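Local coordinates for histone-lysine N-methyltransferase family member SUVH9 (Arabidopsis thaliana, PDB 4NJ5), which acts in gene silencing, probably by binding methylated DNA and recruiting RNA polymerase V to chromatin, and lacks histone methyltransferase activity of its own, at residues I337-S342 against C350-T355; P467-Q472 against V486-A491. All coordinates share one frame; numbering follows the deposited sequence.

Contact 1. Residues I337-S342 against C350-T355; sequences IHECGS and CRNRVT. With ZN (zinc ion), chain C; ZN (zinc ion), chain B.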
loop_
_atom_site.group_PDB
_atom_site.type_symbol
_atom_site.label_atom_id
_atom_site.label_comp_id
_atom_site.label_asym_id
_atom_site.label_seq_id
_atom_site.Cartn_x
_atom_site.Cartn_y
_atom_site.Cartn_z
ATOM N N ILE A 337 21.064 2.980 4.360
ATOM C CA ILE A 337 20.378 3.735 5.396
ATOM C C ILE A 337 21.071 3.567 6.748
ATOM O O ILE A 337 21.275 2.445 7.220
ATOM C CB ILE A 337 18.903 3.312 5.523
ATOM C CG1 ILE A 337 18.178 3.495 4.186
ATOM C CG2 ILE A 337 18.219 4.108 6.624
ATOM C CD1 ILE A 337 16.725 3.066 4.207
ATOM N N HIS A 338 21.445 4.690 7.356
ATOM C CA HIS A 338 22.003 4.683 8.704
ATOM C C HIS A 338 20.930 5.073 9.715
ATOM O O HIS A 338 20.602 6.254 9.864
ATOM C CB HIS A 338 23.186 5.651 8.812
ATOM C CG HIS A 338 24.330 5.324 7.904
ATOM N ND1 HIS A 338 25.387 4.533 8.295
ATOM C CD2 HIS A 338 24.586 5.693 6.626
ATOM C CE1 HIS A 338 26.247 4.422 7.295
ATOM N NE2 HIS A 338 25.785 5.117 6.273
ATOM N N GLU A 339 20.371 4.079 10.397
ATOM C CA GLU A 339 19.414 4.344 11.464
ATOM C C GLU A 339 20.160 4.682 12.745
ATOM O O GLU A 339 21.338 4.364 12.884
ATOM C CB GLU A 339 18.485 3.145 11.686
ATOM C CG GLU A 339 17.397 3.013 10.632
ATOM C CD GLU A 339 16.405 1.902 10.930
ATOM O OE1 GLU A 339 16.423 1.355 12.056
ATOM O OE2 GLU A 339 15.601 1.582 10.028
ATOM N N CYS A 340 19.478 5.336 13.677
ATOM C CA CYS A 340 20.074 5.619 14.973
ATOM C C CYS A 340 20.269 4.329 15.755
ATOM O O CYS A 340 19.471 3.400 15.644
ATOM C CB CYS A 340 19.201 6.585 15.761
ATOM S SG CYS A 340 18.994 8.176 14.953
ATOM N N GLY A 341 21.339 4.276 16.541
ATOM C CA GLY A 341 21.627 3.114 17.362
ATOM C C GLY A 341 21.804 3.468 18.826
ATOM O O GLY A 341 21.372 4.534 19.272
ATOM N N SER A 342 22.450 2.575 19.573
ATOM C CA SER A 342 22.626 2.761 21.008
ATOM C C SER A 342 23.492 3.974 21.335
ATOM O O SER A 342 23.376 4.552 22.414
ATOM C CB SER A 342 23.206 1.496 21.651
ATOM O OG SER A 342 24.442 1.135 21.060
ATOM N N CYS A 350 11.980 8.070 17.936
ATOM C CA CYS A 350 12.653 8.803 16.865
ATOM C C CYS A 350 12.333 8.237 15.479
ATOM O O CYS A 350 12.299 7.021 15.286
ATOM C CB CYS A 350 14.166 8.804 17.075
ATOM S SG CYS A 350 15.075 9.423 15.646
ATOM N N ARG A 351 12.111 9.127 14.517
ATOM C CA ARG A 351 11.746 8.717 13.160
ATOM C C ARG A 351 12.862 7.962 12.434
ATOM O O ARG A 351 12.629 7.362 11.388
ATOM C CB ARG A 351 11.318 9.927 12.325
ATOM C CG ARG A 351 12.462 10.850 11.927
ATOM C CD ARG A 351 11.970 11.967 11.019
ATOM N NE ARG A 351 12.962 13.026 10.861
ATOM C CZ ARG A 351 13.423 13.451 9.690
ATOM N NH1 ARG A 351 12.985 12.909 8.563
ATOM N NH2 ARG A 351 14.327 14.420 9.644
ATOM N N ASN A 352 14.072 7.992 12.980
ATOM C CA ASN A 352 15.185 7.305 12.339
ATOM C C ASN A 352 15.468 5.942 12.971
ATOM O O ASN A 352 16.609 5.474 12.990
ATOM C CB ASN A 352 16.442 8.181 12.336
ATOM C CG ASN A 352 17.434 7.766 11.266
ATOM O OD1 ASN A 352 17.049 7.237 10.221
ATOM N ND2 ASN A 352 18.718 7.988 11.529
ATOM N N ARG A 353 14.417 5.309 13.485
ATOM C CA ARG A 353 14.534 3.982 14.088
ATOM C C ARG A 353 13.453 3.037 13.563
ATOM O O ARG A 353 12.834 2.314 14.333
ATOM C CB ARG A 353 14.448 4.072 15.617
ATOM C CG ARG A 353 15.603 4.809 16.289
ATOM C CD ARG A 353 15.479 4.747 17.810
ATOM N NE ARG A 353 16.527 5.496 18.504
ATOM C CZ ARG A 353 17.706 4.986 18.855
ATOM N NH1 ARG A 353 18.000 3.727 18.565
ATOM N NH2 ARG A 353 18.596 5.736 19.494
ATOM N N VAL A 354 13.238 3.037 12.252
ATOM C CA VAL A 354 12.145 2.270 11.656
ATOM C C VAL A 354 12.372 0.754 11.637
ATOM O O VAL A 354 11.638 0.009 12.286
ATOM C CB VAL A 354 11.814 2.775 10.232
ATOM C CG1 VAL A 354 10.775 1.877 9.567
ATOM C CG2 VAL A 354 11.316 4.206 10.293
ATOM N N THR A 355 13.383 0.300 10.901
ATOM C CA THR A 355 13.557 -1.134 10.654
ATOM C C THR A 355 14.007 -1.938 11.878
ATOM O O THR A 355 13.791 -3.150 11.936
ATOM C CB THR A 355 14.517 -1.408 9.473
ATOM O OG1 THR A 355 15.846 -1.003 9.823
ATOM C CG2 THR A 355 14.066 -0.654 8.230
HETATM ZN ZN ZN C . 17.399 9.578 16.076
HETATM ZN ZN ZN B . 21.043 9.192 15.559
#

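Contact 2. Residues P467-Q472 against V486-A491; sequences PNVIVQ and VMLFAA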
loop_
_atom_site.group_PDB
_atom_site.type_symbol
_atom_site.label_atom_id
_atom_site.label_comp_id
_atom_site.label_asym_id
_atom_site.label_seq_id
_atom_site.Cartn_x
_atom_site.Cartn_y
_atom_site.Cartn_z
ATOM N N PRO A 467 7.972 -6.457 -9.261
ATOM C CA PRO A 467 7.821 -6.602 -7.810
ATOM C C PRO A 467 7.058 -5.450 -7.163
ATOM O O PRO A 467 7.110 -4.319 -7.648
ATOM C CB PRO A 467 9.271 -6.605 -7.321
ATOM C CG PRO A 467 9.976 -5.724 -8.291
ATOM C CD PRO A 467 9.303 -5.934 -9.625
ATOM N N ASN A 468 6.355 -5.746 -6.076
ATOM C CA ASN A 468 5.703 -4.713 -5.278
ATOM C C ASN A 468 6.457 -4.440 -3.979
ATOM O O ASN A 468 5.962 -3.741 -3.095
ATOM C CB ASN A 468 4.239 -5.074 -4.988
ATOM C CG ASN A 468 4.080 -6.457 -4.368
ATOM O OD1 ASN A 468 5.059 -7.119 -4.021
ATOM N ND2 ASN A 468 2.831 -6.894 -4.223
ATOM N N VAL A 469 7.657 -5.004 -3.873
ATOM C CA VAL A 469 8.496 -4.824 -2.693
ATOM C C VAL A 469 9.923 -4.459 -3.092
ATOM O O VAL A 469 10.537 -5.137 -3.916
ATOM C CB VAL A 469 8.539 -6.099 -1.827
ATOM C CG1 VAL A 469 9.475 -5.905 -0.643
ATOM C CG2 VAL A 469 7.139 -6.476 -1.353
ATOM N N ILE A 470 10.445 -3.385 -2.508
ATOM C CA ILE A 470 11.818 -2.975 -2.774
ATOM C C ILE A 470 12.741 -3.301 -1.612
ATOM O O ILE A 470 12.297 -3.545 -0.482
ATOM C CB ILE A 470 11.936 -1.468 -3.076
ATOM C CG1 ILE A 470 11.546 -0.646 -1.846
ATOM C CG2 ILE A 470 11.100 -1.093 -4.295
ATOM C CD1 ILE A 470 11.903 0.819 -1.955
ATOM N N VAL A 471 14.036 -3.279 -1.906
ATOM C CA VAL A 471 15.067 -3.598 -0.933
ATOM C C VAL A 471 15.861 -2.345 -0.564
ATOM O O VAL A 471 16.162 -1.515 -1.425
ATOM C CB VAL A 471 16.028 -4.667 -1.500
ATOM C CG1 VAL A 471 17.196 -4.910 -0.556
ATOM C CG2 VAL A 471 15.276 -5.961 -1.777
ATOM N N GLN A 472 16.176 -2.206 0.723
ATOM C CA GLN A 472 17.092 -1.172 1.195
ATOM C C GLN A 472 18.109 -1.779 2.154
ATOM O O GLN A 472 17.759 -2.595 3.009
ATOM C CB GLN A 472 16.330 -0.049 1.903
ATOM C CG GLN A 472 15.412 0.771 1.002
ATOM C CD GLN A 472 16.165 1.749 0.117
ATOM O OE1 GLN A 472 16.331 2.922 0.465
ATOM N NE2 GLN A 472 16.618 1.270 -1.041
ATOM N N VAL A 486 19.331 -6.425 5.260
ATOM C CA VAL A 486 18.471 -6.338 4.094
ATOM C C VAL A 486 17.049 -6.092 4.575
ATOM O O VAL A 486 16.439 -6.964 5.197
ATOM C CB VAL A 486 18.530 -7.645 3.272
ATOM C CG1 VAL A 486 17.780 -7.492 1.959
ATOM C CG2 VAL A 486 19.983 -8.046 3.021
ATOM N N MET A 487 16.529 -4.897 4.310
ATOM C CA MET A 487 15.202 -4.524 4.788
ATOM C C MET A 487 14.233 -4.319 3.631
ATOM O O MET A 487 14.570 -3.684 2.632
ATOM C CB MET A 487 15.278 -3.264 5.649
ATOM C CG MET A 487 16.185 -3.397 6.863
ATOM S SD MET A 487 15.594 -4.638 8.023
ATOM C CE MET A 487 16.669 -4.347 9.429
ATOM N N LEU A 488 13.027 -4.855 3.771
ATOM C CA LEU A 488 12.050 -4.812 2.691
ATOM C C LEU A 488 10.980 -3.764 2.933
ATOM O O LEU A 488 10.497 -3.598 4.052
ATOM C CB LEU A 488 11.409 -6.185 2.499
ATOM C CG LEU A 488 12.414 -7.312 2.271
ATOM C CD1 LEU A 488 11.700 -8.642 2.173
ATOM C CD2 LEU A 488 13.238 -7.048 1.017
ATOM N N PHE A 489 10.615 -3.056 1.870
ATOM C CA PHE A 489 9.606 -2.013 1.961
ATOM C C PHE A 489 8.548 -2.207 0.889
ATOM O O PHE A 489 8.859 -2.601 -0.234
ATOM C CB PHE A 489 10.246 -0.634 1.787
ATOM C CG PHE A 489 11.197 -0.253 2.889
ATOM C CD1 PHE A 489 12.481 -0.780 2.932
ATOM C CD2 PHE A 489 10.815 0.650 3.866
ATOM C CE1 PHE A 489 13.357 -0.425 3.939
ATOM C CE2 PHE A 489 11.693 1.012 4.880
ATOM C CZ PHE A 489 12.965 0.473 4.916
ATOM N N ALA A 490 7.297 -1.921 1.234
ATOM C CA ALA A 490 6.224 -1.914 0.253
ATOM C C ALA A 490 6.478 -0.794 -0.746
ATOM O O ALA A 490 6.746 0.341 -0.361
ATOM C CB ALA A 490 4.881 -1.727 0.933
ATOM N N ALA A 491 6.401 -1.115 -2.031
ATOM C CA ALA A 491 6.670 -0.129 -3.070
ATOM C C ALA A 491 5.412 0.640 -3.476
ATOM O O ALA A 491 5.499 1.705 -4.088
ATOM C CB ALA A 491 7.306 -0.795 -4.281
#

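Contact 1. Residues I337-S342 against C350-T355
His338 meets the turn of 350-355 through its backbone: the carboxamide ND2 of Asn352 donates to His338 O over 3.1 Å, in the carbonyl plane and on a lone pair. Asn352 can do this because its CG lies anti to the backbone N (chi1 -158°), which brings the amide across to the strand end. Next along, Glu339 sends an extended side chain past the carbonyl of Asn352 to Thr355. Its OE2 is gripped twice there, by Thr355 N at 2.7 Å on the syn side and by Thr355 OG1 at 2.6 Å from well above the carboxylate plane. Cys340 N donates to Asn352 O (3.0 Å), while Cys340 SG bridges two zinc ions, each 2.4 Å away. One of these zinc ions is shared with Cys350 SG and completed by Cys308 and Cys346; the other is completed by Cys302, Cys314 and Cys344. The same ND2 of Asn352 makes a weak bond to Cys340 SG, and the N-H of Asn352 points almost straight (165°) at Cys350 SG. Arg353 extends alongside Cys340, whose CB sits 3.7 Å above the centre of the guanidinium face. From there NH2 reaches Gly341 O at 3.0 Å, with the donor above that carbonyl's plane. The zinc pair bridged by Cys340 forms one side of the triangular three-zinc cluster of the pre-SET domain, where some cysteines serve two metals. Asn352 thus acts as a second-shell residue for two of the four thiolates of the shared zinc ion, and N-H donors to these sulfurs, with the arginine charge close by, would be expected to temper the negative charge gathered on the cluster.

Contact 2. Residues P467-Q472 against V486-A491
An antiparallel beta hairpin of the SET domain, formed by strands 469-475 and 485-490, pairs Ile470 with Phe489 and Gln472 with Met487 as hydrogen-bonded pairs. Each of these pairs is closed by two backbone bonds, such as Ile470 N to Phe489 O at 2.9 Å, and the ladder is carried one step beyond the strands by Ala491 N donating to Asn468 O. Val469-Ala490 and Val471-Leu488 are the non-hydrogen-bonded pairs, with side chains on the other face of the sheet. There Val471 spreads its two methyls: CG1 meets Val486 CG1 at 3.7 Å, and CG2 lies beside Leu488 CD2, those two side chains pointing the same way. Val469 CG1 reaches diagonally to Leu488 CB, and Leu502 of strand 501-502 packs against Val469, Val471 and Leu488. On the opposite face Ile470 CG1, placed between the backbone N and carbonyl carbon (chi1 65°), approaches Phe489 CB, while its CG2 turns to Ala491 CB at 3.8 Å. Gln472 crosses the Phe489 side chain at about a right angle, its CB and CG meeting CD1 and CE1, the nearest approach being CB to CE1 at 3.6 Å, and its OE1 accepts from Lys334 N. An alanine in place of Gln472 would probably leave the Lys334 N-H without this acceptor and open a gap beside the Phe489 ring where CG had lain. The glutamine side chain bends at chi2 (-76°), which turns the amide back on its own strand, and NE2 donates to Val471 O at 2.8 Å, with that oxygen in the amide plane.

Overall arrangement
The two contacts lie about 17 Å apart between centres and reach the same mixed sheet. Strand 337-338, which leads into contact 1, runs parallel beside strand 469-475 of contact 2, so the pre-SET zinc region is stitched to the SET core by main-chain pairing. Contact 2 is the deeper, with repeated backbone bonds and aliphatic packing and none of the metal chemistry. Contact 1, nearer the periphery and only partly buried, relies on zinc-sulfur bonds, a carboxylate and a guanidinium, with little regular structure. They touch where Thr355 packs on Met487 and Phe489, its CG2 3.7 Å from Phe489 CZ, and where Ile337 meets Gln472.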